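Local coordinates for beta-galactosidase/beta-glucuronidase (PDB 6MVF), which binds flavin mononucleotide and, as a glycoside hydrolase family 2 enzyme, probably hydrolyses beta-glucuronides, at residues D242-E250 against F287-L296. Numbering follows the deposited sequence.
Sequences DAELWSMDE and FSINGEATPL
Asn-290 ND2 gives a hydrogen bond of 2.9 Å to Trp-246 O. Asn-290 sits in the type I' turn of a beta hairpin whose second strand, 292-300, is part of the TIM barrel, and Trp-246 lies in a loop of the preceding family 2 domain. The acceptor lies close to the Asn-290 amide plane, but ND2 stands above the carbonyl plane and the N-H...O angle is 143°. Asn-290 OD1 accepts from the backbone N of Ser-278, just before strand 279-282. Leu-245 CD1 packs against the same amide, 3.8 Å from Asn-290 CG. An alanine here would lose the amide, and would probably leave Trp-246 O and Ser-278 N without these bonds and open a gap beside Leu-245 CD1. Next to it, Ile-289 is extended at both chi1 and chi2, and this carries CD1 to the edge of the Trp-246 ring, 4.0 Å from CZ3. The indole NE1 bonds to Asp-348 O. On the loop, Ser-247 OG accepts from Glu-250 N in an ST motif. The bend at chi2 (81°) sets Met-248 SD 4.1 Å from Ile-289 CD1. The bend at chi3 turns the methyl to Thr-294 CG2, tip to tip, and to Leu-296 crosswise, with Met-248 CE 3.8 Å from Leu-296 CD2.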
loop_
_atom_site.group_PDB
_atom_site.type_symbol
_atom_site.label_atom_id
_atom_site.label_comp_id
_atom_site.label_asym_id
_atom_site.label_seq_id
_atom_site.Cartn_x
_atom_site.Cartn_y
_atom_site.Cartn_z
ATOM N N ASP A 242 0.961 25.813 -24.345
ATOM C CA ASP A 242 0.729 24.436 -24.780
ATOM C C ASP A 242 -0.195 23.689 -23.816
ATOM O O ASP A 242 0.122 22.608 -23.318
ATOM C CB ASP A 242 2.057 23.698 -24.935
ATOM C CG ASP A 242 2.986 24.373 -25.930
ATOM O OD1 ASP A 242 2.514 24.718 -27.048
ATOM O OD2 ASP A 242 4.184 24.567 -25.586
ATOM N N ALA A 243 -1.347 24.286 -23.541
ATOM C CA ALA A 243 -2.242 23.743 -22.531
ATOM C C ALA A 243 -2.829 22.410 -22.978
ATOM O O ALA A 243 -3.199 22.231 -24.138
ATOM C CB ALA A 243 -3.360 24.737 -22.252
ATOM N N GLU A 244 -2.883 21.457 -22.058
ATOM C CA GLU A 244 -3.607 20.212 -22.281
ATOM C C GLU A 244 -5.061 20.427 -21.869
ATOM O O GLU A 244 -5.356 20.623 -20.686
ATOM C CB GLU A 244 -2.962 19.070 -21.504
ATOM C CG GLU A 244 -1.772 18.485 -22.234
ATOM C CD GLU A 244 -1.103 17.372 -21.453
ATOM O OE1 GLU A 244 -1.578 16.206 -21.513
ATOM O OE2 GLU A 244 -0.101 17.673 -20.765
ATOM N N LEU A 245 -5.966 20.418 -22.845
ATOM C CA LEU A 245 -7.353 20.726 -22.538
ATOM C C LEU A 245 -8.020 19.567 -21.801
ATOM O O LEU A 245 -7.596 18.406 -21.891
ATOM C CB LEU A 245 -8.130 21.047 -23.811
ATOM C CG LEU A 245 -7.506 22.152 -24.658
ATOM C CD1 LEU A 245 -8.374 22.456 -25.855
ATOM C CD2 LEU A 245 -7.285 23.386 -23.823
ATOM N N TRP A 246 -9.078 19.913 -21.055
ATOM C CA TRP A 246 -9.950 18.962 -20.368
ATOM C C TRP A 246 -11.150 18.590 -21.252
ATOM O O TRP A 246 -11.816 19.469 -21.813
ATOM C CB TRP A 246 -10.431 19.568 -19.042
ATOM C CG TRP A 246 -11.235 18.619 -18.194
ATOM C CD1 TRP A 246 -10.769 17.841 -17.177
ATOM C CD2 TRP A 246 -12.638 18.329 -18.305
ATOM N NE1 TRP A 246 -11.788 17.092 -16.640
ATOM C CE2 TRP A 246 -12.945 17.370 -17.321
ATOM C CE3 TRP A 246 -13.663 18.788 -19.139
ATOM C CZ2 TRP A 246 -14.238 16.863 -17.147
ATOM C CZ3 TRP A 246 -14.937 18.292 -18.961
ATOM C CH2 TRP A 246 -15.215 17.334 -17.974
ATOM N N SER A 247 -11.431 17.289 -21.369
ATOM C CA SER A 247 -12.691 16.828 -21.957
ATOM C C SER A 247 -13.086 15.522 -21.282
ATOM O O SER A 247 -12.319 14.959 -20.505
ATOM C CB SER A 247 -12.591 16.651 -23.478
ATOM O OG SER A 247 -11.886 15.467 -23.814
ATOM N N MET A 248 -14.308 15.050 -21.564
ATOM C CA MET A 248 -14.771 13.786 -20.978
ATOM C C MET A 248 -13.901 12.613 -21.413
ATOM O O MET A 248 -13.660 11.695 -20.620
ATOM C CB MET A 248 -16.240 13.509 -21.337
ATOM C CG MET A 248 -17.215 14.514 -20.731
ATOM S SD MET A 248 -17.321 16.071 -21.661
ATOM C CE MET A 248 -18.186 15.461 -23.125
ATOM N N ASP A 249 -13.402 12.637 -22.649
ATOM C CA ASP A 249 -12.517 11.578 -23.119
ATOM C C ASP A 249 -11.081 11.712 -22.593
ATOM O O ASP A 249 -10.424 10.693 -22.342
ATOM C CB ASP A 249 -12.541 11.541 -24.643
ATOM C CG ASP A 249 -13.740 10.783 -25.176
ATOM O OD1 ASP A 249 -14.323 9.959 -24.413
ATOM O OD2 ASP A 249 -14.105 11.011 -26.351
ATOM N N GLU A 250 -10.575 12.947 -22.426
ATOM C CA GLU A 250 -9.235 13.228 -21.896
ATOM C C GLU A 250 -9.338 14.259 -20.780
ATOM O O GLU A 250 -9.131 15.458 -21.006
ATOM C CB GLU A 250 -8.304 13.761 -22.983
ATOM C CG GLU A 250 -7.829 12.753 -24.016
ATOM C CD GLU A 250 -6.680 13.316 -24.879
ATOM O OE1 GLU A 250 -5.523 13.415 -24.372
ATOM O OE2 GLU A 250 -6.946 13.681 -26.055
ATOM N N PHE A 287 -24.584 20.050 -28.132
ATOM C CA PHE A 287 -23.443 20.347 -27.273
ATOM C C PHE A 287 -22.121 20.158 -28.019
ATOM O O PHE A 287 -21.946 19.186 -28.762
ATOM C CB PHE A 287 -23.476 19.464 -26.020
ATOM C CG PHE A 287 -22.316 19.664 -25.106
ATOM C CD1 PHE A 287 -22.327 20.675 -24.174
ATOM C CD2 PHE A 287 -21.207 18.836 -25.182
ATOM C CE1 PHE A 287 -21.256 20.859 -23.340
ATOM C CE2 PHE A 287 -20.135 19.012 -24.351
ATOM C CZ PHE A 287 -20.157 20.030 -23.430
ATOM N N SER A 288 -21.201 21.104 -27.824
ATOM C CA SER A 288 -19.824 21.009 -28.287
ATOM C C SER A 288 -18.905 21.319 -27.125
ATOM O O SER A 288 -19.197 22.199 -26.311
ATOM C CB SER A 288 -19.480 22.001 -29.415
ATOM O OG SER A 288 -20.409 21.961 -30.476
ATOM N N ILE A 289 -17.774 20.634 -27.057
ATOM C CA ILE A 289 -16.746 20.998 -26.095
ATOM C C ILE A 289 -15.427 21.112 -26.844
ATOM O O ILE A 289 -15.112 20.258 -27.682
ATOM C CB ILE A 289 -16.672 19.997 -24.930
ATOM C CG1 ILE A 289 -15.550 20.392 -23.966
ATOM C CG2 ILE A 289 -16.543 18.586 -25.452
ATOM C CD1 ILE A 289 -15.620 19.654 -22.626
ATOM N N ASN A 290 -14.699 22.207 -26.601
ATOM C CA ASN A 290 -13.406 22.453 -27.250
ATOM C C ASN A 290 -13.525 22.384 -28.768
ATOM O O ASN A 290 -12.630 21.874 -29.445
ATOM C CB ASN A 290 -12.331 21.474 -26.753
ATOM C CG ASN A 290 -12.041 21.628 -25.259
ATOM O OD1 ASN A 290 -12.044 22.744 -24.731
ATOM N ND2 ASN A 290 -11.811 20.507 -24.569
ATOM N N GLY A 291 -14.656 22.853 -29.299
ATOM C CA GLY A 291 -14.847 22.960 -30.728
ATOM C C GLY A 291 -15.311 21.708 -31.443
ATOM O O GLY A 291 -15.442 21.733 -32.672
ATOM N N GLU A 292 -15.562 20.618 -30.740
ATOM C CA GLU A 292 -16.004 19.386 -31.374
ATOM C C GLU A 292 -17.427 19.073 -30.939
ATOM O O GLU A 292 -17.734 19.097 -29.741
ATOM C CB GLU A 292 -15.070 18.224 -31.034
ATOM C CG GLU A 292 -15.511 16.916 -31.655
ATOM C CD GLU A 292 -14.403 15.879 -31.729
ATOM O OE1 GLU A 292 -13.212 16.278 -31.732
ATOM O OE2 GLU A 292 -14.729 14.665 -31.784
ATOM N N ALA A 293 -18.289 18.782 -31.913
ATOM C CA ALA A 293 -19.658 18.360 -31.627
ATOM C C ALA A 293 -19.662 17.042 -30.867
ATOM O O ALA A 293 -19.135 16.037 -31.352
ATOM C CB ALA A 293 -20.439 18.217 -32.926
ATOM N N THR A 294 -20.250 17.049 -29.670
ATOM C CA THR A 294 -20.209 15.897 -28.773
ATOM C C THR A 294 -21.541 15.774 -28.054
ATOM O O THR A 294 -21.728 16.333 -26.964
ATOM C CB THR A 294 -19.072 16.017 -27.757
ATOM O OG1 THR A 294 -17.858 16.354 -28.432
ATOM C CG2 THR A 294 -18.878 14.707 -26.996
ATOM N N PRO A 295 -22.497 15.046 -28.628
ATOM C CA PRO A 295 -23.794 14.902 -27.950
ATOM C C PRO A 295 -23.602 14.312 -26.555
ATOM O O PRO A 295 -22.833 13.364 -26.369
ATOM C CB PRO A 295 -24.577 13.964 -28.879
ATOM C CG PRO A 295 -23.963 14.164 -30.232
ATOM C CD PRO A 295 -22.485 14.393 -29.952
ATOM N N LEU A 296 -24.270 14.923 -25.564
ATOM C CA LEU A 296 -24.229 14.456 -24.179
ATOM C C LEU A 296 -25.260 13.349 -23.969
ATOM O O LEU A 296 -26.467 13.589 -24.076
ATOM C CB LEU A 296 -24.489 15.611 -23.215
ATOM C CG LEU A 296 -23.389 16.678 -23.130
ATOM C CD1 LEU A 296 -23.548 17.500 -21.877
ATOM C CD2 LEU A 296 -21.975 16.047 -23.201
#